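Long-range contacts in CurF (Lyngbya majuscula, PDB 5DP2), which probably uses NADPH to form the cyclopropane ring of curacin A, as an enoyl reductase-type domain of a polyketide synthase: residues 64-69 and 106-111; 133-138 and 311-316; 152-157 and 250-255; 183-188 and 203-208; 245-250 and 272-277. All coordinates share one frame; numbering follows the deposited sequence. Where two conformers were deposited one is given.

Interaction 1 (64-69 and 106-111); sequences IKKRYR and LAYPGN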
# COMPACT_ATOMS: atom_id res chain seq x y z
N ILE A 64 -11.26 -11.76 -1.98
CA ILE A 64 -11.37 -11.24 -3.33
C ILE A 64 -10.93 -12.34 -4.30
O ILE A 64 -9.80 -12.84 -4.24
CB ILE A 64 -10.54 -9.95 -3.47
CG1 ILE A 64 -11.31 -8.84 -2.75
CG2 ILE A 64 -10.27 -9.62 -4.92
CD1 ILE A 64 -10.58 -7.54 -2.65
N LYS A 65 -11.81 -12.67 -5.25
CA LYS A 65 -11.56 -13.81 -6.12
C LYS A 65 -10.41 -13.56 -7.10
O LYS A 65 -9.75 -14.50 -7.51
CB LYS A 65 -12.85 -14.28 -6.79
CG LYS A 65 -13.77 -14.98 -5.77
CD LYS A 65 -14.98 -15.69 -6.27
CE LYS A 65 -15.46 -16.63 -5.17
NZ LYS A 65 -16.71 -17.34 -5.54
N LYS A 66 -10.14 -12.28 -7.42
CA LYS A 66 -9.03 -11.93 -8.30
C LYS A 66 -7.68 -12.38 -7.74
O LYS A 66 -6.73 -12.54 -8.50
CB LYS A 66 -9.03 -10.38 -8.51
CG LYS A 66 -8.19 -9.90 -9.68
CD LYS A 66 -8.20 -8.41 -9.85
CE LYS A 66 -7.60 -8.03 -11.18
NZ LYS A 66 -7.52 -6.59 -11.38
N ARG A 67 -7.58 -12.56 -6.42
CA ARG A 67 -6.36 -13.05 -5.79
C ARG A 67 -6.13 -14.56 -5.94
O ARG A 67 -5.11 -15.05 -5.48
CB ARG A 67 -6.31 -12.68 -4.31
CG ARG A 67 -6.04 -11.19 -4.02
CD ARG A 67 -4.64 -10.72 -4.40
NE ARG A 67 -3.56 -11.49 -3.78
CZ ARG A 67 -3.18 -11.40 -2.51
NH1 ARG A 67 -3.68 -10.49 -1.68
NH2 ARG A 67 -2.25 -12.25 -2.05
N TYR A 68 -7.07 -15.27 -6.59
CA TYR A 68 -6.96 -16.72 -6.73
C TYR A 68 -7.05 -17.15 -8.17
O TYR A 68 -7.92 -16.69 -8.93
CB TYR A 68 -8.06 -17.42 -5.94
CG TYR A 68 -7.98 -17.19 -4.45
CD1 TYR A 68 -7.21 -18.02 -3.64
CD2 TYR A 68 -8.68 -16.16 -3.83
CE1 TYR A 68 -7.16 -17.86 -2.28
CE2 TYR A 68 -8.63 -16.00 -2.46
CZ TYR A 68 -7.89 -16.86 -1.68
OH TYR A 68 -7.85 -16.77 -0.29
N ARG A 69 -6.22 -18.12 -8.56
CA ARG A 69 -6.33 -18.69 -9.89
C ARG A 69 -7.72 -19.31 -10.09
O ARG A 69 -8.22 -20.04 -9.23
CB ARG A 69 -5.25 -19.76 -10.10
CG ARG A 69 -3.83 -19.23 -10.07
CD ARG A 69 -3.57 -18.10 -11.08
NE ARG A 69 -3.85 -18.50 -12.46
CZ ARG A 69 -2.93 -18.97 -13.29
NH1 ARG A 69 -1.66 -19.10 -12.94
NH2 ARG A 69 -3.29 -19.35 -14.52
N LEU A 106 0.97 -1.55 -13.02
CA LEU A 106 -0.20 -2.43 -12.98
C LEU A 106 -1.03 -2.09 -11.74
O LEU A 106 -0.53 -2.17 -10.60
CB LEU A 106 0.21 -3.89 -12.97
CG LEU A 106 1.00 -4.38 -14.19
CD1 LEU A 106 2.50 -4.22 -14.02
CD2 LEU A 106 0.64 -5.85 -14.49
N ALA A 107 -2.29 -1.72 -11.98
CA ALA A 107 -3.21 -1.34 -10.90
C ALA A 107 -3.92 -2.59 -10.38
O ALA A 107 -4.72 -3.20 -11.10
CB ALA A 107 -4.23 -0.35 -11.45
N TYR A 108 -3.62 -2.98 -9.15
CA TYR A 108 -4.25 -4.12 -8.48
C TYR A 108 -4.40 -5.35 -9.39
O TYR A 108 -5.48 -5.91 -9.52
CB TYR A 108 -5.60 -3.74 -7.82
CG TYR A 108 -6.06 -4.77 -6.81
CD1 TYR A 108 -5.29 -5.02 -5.67
CD2 TYR A 108 -7.21 -5.53 -6.99
CE1 TYR A 108 -5.66 -6.02 -4.76
CE2 TYR A 108 -7.58 -6.52 -6.10
CZ TYR A 108 -6.79 -6.78 -4.99
OH TYR A 108 -7.18 -7.79 -4.15
N PRO A 109 -3.29 -5.86 -9.95
CA PRO A 109 -3.40 -7.07 -10.77
C PRO A 109 -3.74 -8.31 -9.93
O PRO A 109 -4.49 -9.18 -10.39
CB PRO A 109 -2.03 -7.18 -11.43
CG PRO A 109 -1.10 -6.44 -10.52
CD PRO A 109 -1.93 -5.30 -10.00
N GLY A 110 -3.16 -8.39 -8.72
CA GLY A 110 -3.34 -9.54 -7.84
C GLY A 110 -2.35 -10.68 -8.01
O GLY A 110 -2.27 -11.54 -7.14
N ASN A 111 -1.65 -10.65 -9.15
CA ASN A 111 -0.71 -11.70 -9.56
C ASN A 111 0.59 -11.11 -10.12
O ASN A 111 1.27 -11.73 -10.93
CB ASN A 111 -1.35 -12.62 -10.61
CG ASN A 111 -1.73 -11.90 -11.89
OD1 ASN A 111 -1.78 -10.67 -11.92
ND2 ASN A 111 -2.01 -12.65 -12.94
O HOH W 1 -4.98 -11.83 -10.58
O HOH W 2 -5.71 -8.30 -1.93

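Interaction 2 (133-138 and 311-316); sequences MVEAAT and LPYKVF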
# COMPACT_ATOMS: atom_id res chain seq x y z
N MET A 133 12.31 1.59 -12.97
CA MET A 133 11.31 0.60 -12.62
C MET A 133 11.18 0.39 -11.11
O MET A 133 10.08 0.37 -10.57
CB MET A 133 11.57 -0.74 -13.32
CG MET A 133 11.32 -0.72 -14.82
SD MET A 133 9.57 -0.71 -15.18
CE MET A 133 9.58 -0.58 -16.95
N VAL A 134 12.32 0.26 -10.42
CA VAL A 134 12.28 0.04 -8.97
C VAL A 134 11.66 1.23 -8.25
O VAL A 134 10.87 1.06 -7.33
CB VAL A 134 13.69 -0.29 -8.46
CG1 VAL A 134 13.77 -0.14 -6.96
CG2 VAL A 134 14.07 -1.71 -8.88
N GLU A 135 12.03 2.45 -8.65
CA GLU A 135 11.42 3.64 -8.05
C GLU A 135 9.92 3.67 -8.26
O GLU A 135 9.14 3.94 -7.34
CB GLU A 135 12.04 4.91 -8.64
CG GLU A 135 13.40 5.24 -8.07
CD GLU A 135 14.05 6.45 -8.73
OE1 GLU A 135 13.94 6.61 -9.98
OE2 GLU A 135 14.71 7.21 -7.99
N ALA A 136 9.50 3.41 -9.49
CA ALA A 136 8.07 3.45 -9.81
C ALA A 136 7.29 2.36 -9.08
O ALA A 136 6.12 2.54 -8.79
CB ALA A 136 7.84 3.37 -11.31
N ALA A 137 7.97 1.25 -8.77
CA ALA A 137 7.36 0.13 -8.04
C ALA A 137 7.01 0.50 -6.61
O ALA A 137 6.30 -0.27 -5.96
CB ALA A 137 8.26 -1.08 -8.06
N THR A 138 7.48 1.65 -6.10
CA THR A 138 7.11 2.06 -4.75
C THR A 138 5.79 2.80 -4.69
O THR A 138 5.32 3.08 -3.58
CB THR A 138 8.21 2.94 -4.10
OG1 THR A 138 8.23 4.25 -4.70
CG2 THR A 138 9.56 2.31 -4.13
N LEU A 311 9.27 6.27 -2.69
CA LEU A 311 9.63 5.93 -1.30
C LEU A 311 11.05 5.44 -1.22
O LEU A 311 11.59 4.90 -2.19
CB LEU A 311 8.70 4.83 -0.78
CG LEU A 311 7.21 5.14 -0.82
CD1 LEU A 311 6.45 3.99 -0.17
CD2 LEU A 311 6.89 6.50 -0.19
N PRO A 312 11.67 5.53 -0.03
CA PRO A 312 12.88 4.73 0.24
C PRO A 312 12.59 3.27 -0.07
O PRO A 312 11.46 2.81 0.17
CB PRO A 312 13.15 4.97 1.74
CG PRO A 312 12.45 6.26 2.03
CD PRO A 312 11.23 6.22 1.19
N TYR A 313 13.60 2.56 -0.54
CA TYR A 313 13.37 1.16 -0.89
C TYR A 313 14.62 0.33 -0.66
O TYR A 313 15.74 0.83 -0.56
CB TYR A 313 12.89 1.01 -2.35
CG TYR A 313 13.87 1.49 -3.40
CD1 TYR A 313 14.96 0.69 -3.78
CD2 TYR A 313 13.75 2.75 -3.96
CE1 TYR A 313 15.88 1.14 -4.71
CE2 TYR A 313 14.66 3.21 -4.91
CZ TYR A 313 15.72 2.40 -5.28
OH TYR A 313 16.64 2.85 -6.21
N LYS A 314 14.39 -0.98 -0.61
CA LYS A 314 15.43 -1.99 -0.60
C LYS A 314 15.07 -3.05 -1.64
O LYS A 314 13.93 -3.54 -1.63
CB LYS A 314 15.60 -2.63 0.78
CG LYS A 314 16.75 -3.64 0.77
CD LYS A 314 17.06 -4.22 2.13
CE LYS A 314 18.07 -5.33 2.05
NZ LYS A 314 19.42 -4.79 1.81
N VAL A 315 16.03 -3.38 -2.50
CA VAL A 315 15.79 -4.34 -3.59
C VAL A 315 16.26 -5.73 -3.19
O VAL A 315 17.34 -5.91 -2.59
CB VAL A 315 16.50 -3.91 -4.87
CG1 VAL A 315 16.46 -4.97 -5.96
CG2 VAL A 315 15.95 -2.61 -5.39
N PHE A 316 15.45 -6.74 -3.54
CA PHE A 316 15.82 -8.14 -3.48
C PHE A 316 15.62 -8.74 -4.86
O PHE A 316 14.59 -8.48 -5.51
CB PHE A 316 14.90 -8.91 -2.51
CG PHE A 316 15.11 -8.56 -1.06
CD1 PHE A 316 14.60 -7.40 -0.52
CD2 PHE A 316 15.78 -9.42 -0.21
CE1 PHE A 316 14.80 -7.08 0.82
CE2 PHE A 316 15.99 -9.09 1.12
CZ PHE A 316 15.50 -7.92 1.63
O HOH W 3 16.66 5.55 -6.57

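Interaction 3 (152-157 and 250-255); sequences NLAKVQ and GGRYIE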
# COMPACT_ATOMS: atom_id res chain seq x y z
N ASN A 152 -9.25 12.42 -0.30
CA ASN A 152 -10.65 12.23 -0.66
C ASN A 152 -11.56 12.16 0.57
O ASN A 152 -12.65 12.70 0.57
CB ASN A 152 -10.86 10.98 -1.52
CG ASN A 152 -10.29 11.10 -2.91
OD1 ASN A 152 -9.19 11.55 -3.09
ND2 ASN A 152 -11.02 10.57 -3.89
N LEU A 153 -11.12 11.41 1.59
CA LEU A 153 -11.97 11.15 2.75
C LEU A 153 -11.81 12.21 3.83
O LEU A 153 -12.77 12.91 4.15
CB LEU A 153 -11.75 9.73 3.30
CG LEU A 153 -12.08 8.59 2.29
CD1 LEU A 153 -11.85 7.25 2.96
CD2 LEU A 153 -13.49 8.71 1.73
N ALA A 154 -10.60 12.33 4.37
CA ALA A 154 -10.38 13.28 5.46
C ALA A 154 -10.29 14.73 5.03
O ALA A 154 -10.47 15.61 5.87
CB ALA A 154 -9.17 12.90 6.26
N LYS A 155 -9.92 14.99 3.78
CA LYS A 155 -9.82 16.36 3.25
C LYS A 155 -8.87 17.22 4.09
O LYS A 155 -9.21 18.31 4.54
CB LYS A 155 -11.22 16.98 3.10
CG LYS A 155 -12.12 16.15 2.18
CD LYS A 155 -13.50 16.74 2.03
CE LYS A 155 -14.41 15.85 1.20
NZ LYS A 155 -15.78 16.41 1.14
N VAL A 156 -7.64 16.75 4.26
CA VAL A 156 -6.62 17.49 5.03
C VAL A 156 -6.41 18.90 4.45
O VAL A 156 -6.25 19.05 3.23
CB VAL A 156 -5.27 16.73 5.01
CG1 VAL A 156 -4.13 17.58 5.58
CG2 VAL A 156 -5.36 15.44 5.80
N GLN A 157 -6.37 19.88 5.33
CA GLN A 157 -6.18 21.28 4.99
C GLN A 157 -4.85 21.80 5.53
O GLN A 157 -4.34 21.30 6.54
CB GLN A 157 -7.32 22.13 5.60
CG GLN A 157 -8.71 21.73 5.13
CD GLN A 157 -8.87 21.92 3.65
OE1 GLN A 157 -8.69 23.02 3.14
NE2 GLN A 157 -9.22 20.85 2.95
N GLY A 250 -14.44 17.17 16.33
CA GLY A 250 -14.71 16.94 14.92
C GLY A 250 -13.59 16.26 14.16
O GLY A 250 -13.59 16.28 12.92
N GLY A 251 -12.65 15.63 14.86
CA GLY A 251 -11.52 15.01 14.19
C GLY A 251 -11.94 13.85 13.28
O GLY A 251 -13.01 13.26 13.43
N ARG A 252 -11.03 13.55 12.34
CA ARG A 252 -11.25 12.53 11.32
C ARG A 252 -10.29 11.37 11.56
O ARG A 252 -9.07 11.54 11.59
CB ARG A 252 -11.11 13.11 9.92
CG ARG A 252 -12.14 14.21 9.61
CD ARG A 252 -11.64 15.63 9.82
NE ARG A 252 -10.76 16.04 8.74
CZ ARG A 252 -9.98 17.13 8.77
NH1 ARG A 252 -9.86 17.84 9.88
NH2 ARG A 252 -9.30 17.46 7.70
N TYR A 253 -10.87 10.18 11.71
CA TYR A 253 -10.15 8.95 12.03
C TYR A 253 -10.14 8.05 10.80
O TYR A 253 -11.18 7.48 10.47
CB TYR A 253 -10.82 8.29 13.25
CG TYR A 253 -10.38 6.92 13.64
CD1 TYR A 253 -9.19 6.36 13.24
CD2 TYR A 253 -11.26 6.11 14.38
CE1 TYR A 253 -8.87 5.03 13.52
CE2 TYR A 253 -10.96 4.79 14.67
CZ TYR A 253 -9.77 4.25 14.23
OH TYR A 253 -9.52 2.92 14.45
N ILE A 254 -8.99 7.98 10.15
CA ILE A 254 -8.79 7.11 8.99
C ILE A 254 -8.21 5.80 9.50
O ILE A 254 -7.17 5.77 10.16
CB ILE A 254 -7.82 7.73 7.98
CG1 ILE A 254 -8.21 9.15 7.56
CG2 ILE A 254 -7.69 6.81 6.78
CD1 ILE A 254 -7.03 9.88 6.97
N GLU A 255 -8.89 4.68 9.16
CA GLU A 255 -8.43 3.36 9.60
C GLU A 255 -8.20 2.48 8.38
O GLU A 255 -9.18 2.17 7.64
CB GLU A 255 -9.44 2.72 10.56
CG GLU A 255 -8.99 1.36 11.11
CD GLU A 255 -7.64 1.45 11.83
OE1 GLU A 255 -7.63 2.05 12.94
OE2 GLU A 255 -6.62 0.96 11.31

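Interaction 4 (183-188 and 203-208); sequences GSEVFA and IKHVMN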
# COMPACT_ATOMS: atom_id res chain seq x y z
N GLY A 183 0.39 20.73 3.32
CA GLY A 183 0.64 21.82 4.25
C GLY A 183 0.23 21.54 5.68
O GLY A 183 0.08 22.48 6.47
N SER A 184 0.10 20.27 6.04
CA SER A 184 -0.29 19.92 7.39
C SER A 184 0.95 19.67 8.27
O SER A 184 2.07 19.51 7.77
CB SER A 184 -1.28 18.77 7.39
OG SER A 184 -0.73 17.60 6.98
N GLU A 185 0.71 19.69 9.59
CA GLU A 185 1.73 19.46 10.62
C GLU A 185 1.72 17.97 11.00
O GLU A 185 0.75 17.49 11.59
CB GLU A 185 1.49 20.31 11.85
CG GLU A 185 2.64 20.17 12.82
CD GLU A 185 2.50 20.98 14.09
OE1 GLU A 185 1.38 21.47 14.39
OE2 GLU A 185 3.51 21.08 14.81
N VAL A 186 2.78 17.26 10.65
CA VAL A 186 2.86 15.82 10.87
C VAL A 186 3.39 15.51 12.29
O VAL A 186 4.44 16.01 12.70
CB VAL A 186 3.77 15.14 9.82
CG1 VAL A 186 4.07 13.69 10.19
CG2 VAL A 186 3.11 15.21 8.45
N PHE A 187 2.67 14.62 12.96
CA PHE A 187 3.10 13.96 14.17
C PHE A 187 3.25 12.49 13.77
O PHE A 187 2.32 11.92 13.23
CB PHE A 187 2.06 14.11 15.27
CG PHE A 187 1.85 15.51 15.77
CD1 PHE A 187 1.24 16.49 14.98
CD2 PHE A 187 2.24 15.87 17.03
CE1 PHE A 187 1.06 17.77 15.43
CE2 PHE A 187 2.06 17.16 17.49
CZ PHE A 187 1.46 18.11 16.69
N ALA A 188 4.40 11.90 13.96
CA ALA A 188 4.65 10.52 13.49
C ALA A 188 4.94 9.61 14.64
O ALA A 188 5.52 10.01 15.65
CB ALA A 188 5.83 10.53 12.53
N ILE A 203 10.94 15.24 10.04
CA ILE A 203 9.76 15.30 10.88
C ILE A 203 10.17 15.77 12.28
O ILE A 203 11.04 15.19 12.92
CB ILE A 203 9.04 13.92 10.95
CG1 ILE A 203 8.81 13.33 9.54
CG2 ILE A 203 7.73 14.03 11.71
CD1 ILE A 203 8.26 11.91 9.55
N LYS A 204 9.53 16.82 12.75
CA LYS A 204 9.82 17.42 14.05
C LYS A 204 9.37 16.51 15.21
O LYS A 204 10.14 16.22 16.15
CB LYS A 204 9.11 18.79 14.11
CG LYS A 204 9.37 19.64 15.34
CD LYS A 204 8.82 21.07 15.19
CE LYS A 204 7.36 21.16 15.58
NZ LYS A 204 6.71 22.46 15.21
N HIS A 205 8.11 16.09 15.18
CA HIS A 205 7.52 15.33 16.29
C HIS A 205 7.43 13.84 15.92
O HIS A 205 6.61 13.46 15.10
CB HIS A 205 6.12 15.84 16.63
CG HIS A 205 6.08 17.24 17.15
ND1 HIS A 205 6.88 17.69 18.18
CD2 HIS A 205 5.28 18.28 16.82
CE1 HIS A 205 6.58 18.95 18.45
NE2 HIS A 205 5.61 19.33 17.64
N VAL A 206 8.29 13.03 16.53
CA VAL A 206 8.36 11.60 16.26
C VAL A 206 8.38 10.88 17.62
O VAL A 206 9.18 11.20 18.49
CB VAL A 206 9.60 11.20 15.44
CG1 VAL A 206 9.51 9.72 15.08
CG2 VAL A 206 9.76 12.05 14.19
N MET A 207 7.45 9.94 17.79
CA MET A 207 7.18 9.26 19.06
C MET A 207 7.21 7.75 18.84
O MET A 207 7.07 7.27 17.72
CB MET A 207 5.77 9.66 19.59
CG MET A 207 5.67 11.13 19.94
SD MET A 207 3.98 11.71 20.02
CE MET A 207 3.70 11.86 18.26
N ASN A 208 7.33 7.01 19.93
CA ASN A 208 7.30 5.56 19.89
C ASN A 208 5.90 5.04 19.64
O ASN A 208 4.95 5.38 20.37
CB ASN A 208 7.81 5.06 21.27
CG ASN A 208 7.88 3.55 21.38
OD1 ASN A 208 7.81 2.83 20.41
ND2 ASN A 208 8.04 3.06 22.61
O HOH W 4 4.47 21.76 17.79
O HOH W 5 4.31 23.76 15.29
O HOH W 6 6.52 17.46 13.06
O HOH W 7 6.67 17.59 11.50

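Interaction 5 (245-250 and 272-277); sequences DILAPG and PDVKYF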
# COMPACT_ATOMS: atom_id res chain seq x y z
N ASP A 245 -9.50 8.87 21.57
CA ASP A 245 -9.47 9.83 22.65
C ASP A 245 -8.59 11.05 22.41
O ASP A 245 -8.81 12.06 23.07
CB ASP A 245 -9.09 9.15 23.93
CG ASP A 245 -10.21 8.20 24.45
OD1 ASP A 245 -11.35 8.25 23.91
OD2 ASP A 245 -9.95 7.51 25.43
N ILE A 246 -7.64 10.97 21.47
CA ILE A 246 -6.77 12.11 21.18
C ILE A 246 -7.19 12.86 19.92
O ILE A 246 -6.48 13.78 19.50
CB ILE A 246 -5.29 11.75 21.15
CG1 ILE A 246 -4.97 10.73 20.07
CG2 ILE A 246 -4.84 11.35 22.55
CD1 ILE A 246 -3.51 10.46 19.90
N LEU A 247 -8.37 12.56 19.36
CA LEU A 247 -8.91 13.38 18.29
C LEU A 247 -9.42 14.70 18.86
O LEU A 247 -10.16 14.72 19.86
CB LEU A 247 -10.04 12.64 17.57
CG LEU A 247 -9.54 11.51 16.70
CD1 LEU A 247 -10.66 10.53 16.38
CD2 LEU A 247 -8.92 12.02 15.42
N ALA A 248 -9.06 15.79 18.18
CA ALA A 248 -9.64 17.11 18.45
C ALA A 248 -11.14 17.07 18.15
O ALA A 248 -11.65 16.14 17.52
CB ALA A 248 -8.93 18.11 17.57
N PRO A 249 -11.88 18.12 18.57
CA PRO A 249 -13.29 18.21 18.21
C PRO A 249 -13.50 18.04 16.71
O PRO A 249 -12.80 18.67 15.91
CB PRO A 249 -13.69 19.61 18.68
CG PRO A 249 -12.68 19.98 19.68
CD PRO A 249 -11.44 19.25 19.41
N GLY A 250 -14.44 17.17 16.33
CA GLY A 250 -14.71 16.94 14.92
C GLY A 250 -13.59 16.26 14.16
O GLY A 250 -13.59 16.28 12.92
N PRO A 272 -19.20 10.93 19.49
CA PRO A 272 -20.19 11.09 18.40
C PRO A 272 -19.84 12.16 17.37
O PRO A 272 -20.42 12.19 16.28
CB PRO A 272 -21.49 11.43 19.13
CG PRO A 272 -21.09 11.79 20.48
CD PRO A 272 -19.80 11.12 20.81
N ASP A 273 -18.88 13.05 17.70
CA ASP A 273 -18.47 14.12 16.82
C ASP A 273 -17.44 13.70 15.78
O ASP A 273 -17.19 14.42 14.81
CB ASP A 273 -17.86 15.26 17.63
CG ASP A 273 -16.65 14.83 18.44
OD1 ASP A 273 -16.82 13.93 19.32
OD2 ASP A 273 -15.54 15.34 18.19
N VAL A 274 -16.76 12.58 16.00
CA VAL A 274 -15.67 12.14 15.11
C VAL A 274 -16.22 11.62 13.80
O VAL A 274 -17.30 11.00 13.74
CB VAL A 274 -14.81 11.06 15.87
CG1 VAL A 274 -14.00 10.13 14.95
CG2 VAL A 274 -13.98 11.79 16.94
N LYS A 275 -15.48 11.86 12.72
CA LYS A 275 -15.78 11.33 11.42
C LYS A 275 -14.87 10.11 11.21
O LYS A 275 -13.66 10.24 11.21
CB LYS A 275 -15.59 12.42 10.37
CG LYS A 275 -16.27 13.77 10.73
CD LYS A 275 -17.77 13.61 10.94
CE LYS A 275 -18.54 14.92 11.14
NZ LYS A 275 -18.32 15.57 12.46
N TYR A 276 -15.47 8.95 10.99
CA TYR A 276 -14.74 7.67 10.93
C TYR A 276 -14.71 7.16 9.49
O TYR A 276 -15.76 7.04 8.84
CB TYR A 276 -15.44 6.67 11.84
CG TYR A 276 -14.85 5.28 11.87
CD1 TYR A 276 -13.49 5.05 11.96
CD2 TYR A 276 -15.69 4.18 11.83
CE1 TYR A 276 -12.98 3.76 12.04
CE2 TYR A 276 -15.20 2.88 11.90
CZ TYR A 276 -13.84 2.68 12.01
OH TYR A 276 -13.30 1.42 12.11
N PHE A 277 -13.49 6.86 9.02
CA PHE A 277 -13.23 6.48 7.65
C PHE A 277 -12.40 5.18 7.56
O PHE A 277 -11.22 5.19 7.26
CB PHE A 277 -12.51 7.59 6.90
CG PHE A 277 -13.30 8.85 6.78
CD1 PHE A 277 -14.41 8.89 5.96
CD2 PHE A 277 -12.92 10.01 7.46
CE1 PHE A 277 -15.14 10.06 5.80
CE2 PHE A 277 -13.63 11.18 7.30
CZ PHE A 277 -14.75 11.20 6.51
O HOH W 8 -15.72 17.21 11.51

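Interaction 1 (64-69 and 106-111)
A buried contact between two loops sets Ile64, Lys66 and Arg67 against Tyr108, Pro109 and Gly110, just where the chain leaves strand 103-107. The direct hydrogen bond across it runs from Lys66 NZ to Tyr108 O, 2.8 Å. CG of Lys66 stands anti to the backbone N (chi1 -164°) and the chain stays extended beyond it, carrying the ammonium to the carbonyl of Tyr108. On the way Lys66 CE passes 3.4 Å from Pro109 O. Tyr108 works through its hydroxyl end. It meets Ile64 tip to tip, Ile64 CG2 lying 3.7 Å from Tyr108 OH, while Arg67 crosses it at about a right angle with Arg67 CG 3.6 Å from the same oxygen. Both segments fall in the GroES-like region of this medium-chain dehydrogenase/reductase-type fold, the short 3-10 turn 65-67 lying in the loop between helix 50-57 and strand 83-91. Two waters tie the loops together. One donates to both Lys66 O and Pro109 O. The other accepts from Arg67 NH1 and sits 2.7 Å from Tyr108 OH, in plane with both the guanidinium and the phenol ring although those planes are 85° apart. Arg67 NH2 is bonded further to Thr79 O and Asn55 OD1, which fixes the guanidinium. Gly110 has positive phi, and a CB there would press on Lys66 O.

Interaction 2 (133-138 and 311-316)
Val134 opens the contact by laying a methyl group on the ring of Tyr313. In one of its two conformers Val134 CG1 is anti to the backbone N and sits over one ring face, 3.5 Å from the centroid and 19° off the normal, a CH-pi contact shifted toward the rim. The same methyl touches Val315 CG2 at 3.6 Å. Tyr313 can meet it because its CG stands between the backbone N and the carbonyl carbon (chi1 62°). Glu135, also modelled twice, brings CG to 4.0 Å from Tyr313 CE2, neither over the face nor at the edge. Its OE2 and Tyr313 OH hold one water between them, while OE1 turns back to Ser132 N. Thr138 carries the polar link: its OG1 accepts from Leu311 N at 3.0 Å and donates to Glu135 O at 2.8 Å, and this double role sets the hydroxyl's rotation. The Thr138 and Leu311 side chains slide past each other in opposite directions, CB to CB 3.9 Å. Thr138 CG2 rests near Tyr313 CB. The contact thus sets the short helix 133-136 and the residues after it against strand 313-317 of the mixed sheet. Thr340 of the parallel neighbour, strand 336-340, touches both Val134 and Val315; Met133, Ala136 and Ala137 lean on Val85 of strand 83-91, and Leu311 reaches Gln173 and Gln177 of helix 170-181.

Interaction 3 (152-157 and 250-255)
Arg252 starts with CG anti to the carbonyl carbon (chi1 -62°), then bends at chi2 (96°) and chi3, and this bent chain presents its guanidinium side-on to Ala154 O. Two nitrogens grip that one oxygen: Arg252 NE at 2.9 Å, in the carbonyl plane and on a lone pair, and Arg252 NH2, also at 2.9 Å but tilted from that plane. The oxygen lies close to the guanidinium plane. Lys155 O accepts from Gln157 NE2; it lies 3.3 Å from Arg252 NH2. This is the exit of helix 140-153, where Lys155 takes positive phi and the chain heads into the six-stranded parallel sheet of the Rossmann-type domain; strand 251-255 is the fifth strand in its order. Outside the two segments, NH2 also forms a salt bridge with Glu160. An alanine here would keep CB near Ala154 but would probably leave Ala154 O without its paired N-H donors and Glu160 without its charged mate. Two residues along the strand, the contact turns apolar: Ala154 CB packs 3.8 Å from Ile254 CD1, and Ile254 in turn touches Leu150 of the helix and Val229 and Phe231 of strand 227-232.

Interaction 4 (183-188 and 203-208)
Ala188 and Val206 pair in parallel within the beta-alpha-beta unit of strand 185-190, helix 195-200 and strand 205-208, in the Rossmann-type sheet. Here the strands are knit tightly. Ala188 N donates to His205 O at 2.9 Å, nearly straight at 172°, and Ala188 O takes the N-H of Met207 at 2.9 Å while also receiving a CA-H contact from Val206. On the face carrying Ala188, its CB and Val186 CG1 pack on Ile203 CG2 in one of that residue's two conformers. On the other face the rings of Phe187 and His205 lie side by side, planes 22° apart but slid so that they barely overlap; His205 CD2 sits over the phenyl face, 3.5 Å from Phe187 CE2. Met207, bent at chi3 (-78°), brings its CE to the phenyl edge. Toward the start of the strands water takes over: Val186 O reaches the backbone N-H of His205 or Lys204 through closely spaced, probably alternative, sites. Another water links Glu185 OE2 to the imidazole, lying in its plane 2.7 Å from His205 NE2. An alanine in place of His205 would probably open a gap against the Phe187 ring and leave that water without its imidazole partner. Farther out, Lys204 NZ in one of its two conformers lies 3.5 Å from Glu185 OE2, a long salt bridge that a further water also spans.

Interaction 5 (245-250 and 272-277)
Asp273 reaches the Pro249-Gly250 corner because its CG stands between the backbone N and the carbonyl carbon (chi1 59°). Its OD2 receives the N-H of Gly250 at 2.8 Å on the anti lone pair, with an N-H...O angle of 163°. Arg271 NH2 forms a salt bridge to the same oxygen, so OD2 is held by two partners. Lys275 bends at chi2 and chi4, and in one of its two conformers NZ bonds Asp273 O at 2.8 Å while sharing a water with Gly250 O. Next to this polar link the contact is apolar: Leu247 and Val274 cross at about a right angle, Leu247 CD1 meeting both methyls, 3.6 Å from Val274 CG2 and 3.7 Å from Val274 CG1. Gly250 holds positive phi at the turn between strands 247-248 and 251-255. Leu247 and Val274 both lean on Tyr253 of strand 251-255, which pairs in parallel with strand 275-278, an outermost strand of the parallel Rossmann-type sheet, while Ile246 packs against helix 214-221.

In the fold
Interactions 3 and 5 are the closest pair, centres 9 Å apart: they share Gly250, and Tyr253 N to Lys275 O and Tyr253 O to Phe277 N, each 2.8 Å, join their strands as neighbours in the parallel sheet. Interaction 4 belongs to the opposite edge of that sheet yet touches interaction 3, with Val156 CG1 3.6 Å from Ser184 CB. Interactions 1 and 2 reach the other, mixed sheet, their centres 21 Å apart. The bound NADP lies among them: nearest atoms are about 7 Å from the Leu311 side chain, about 8 Å from that of Ile254 and about 9 Å from those of Tyr108 and Val206, so four of the five lie within about 9 Å of the cofactor by these side chains.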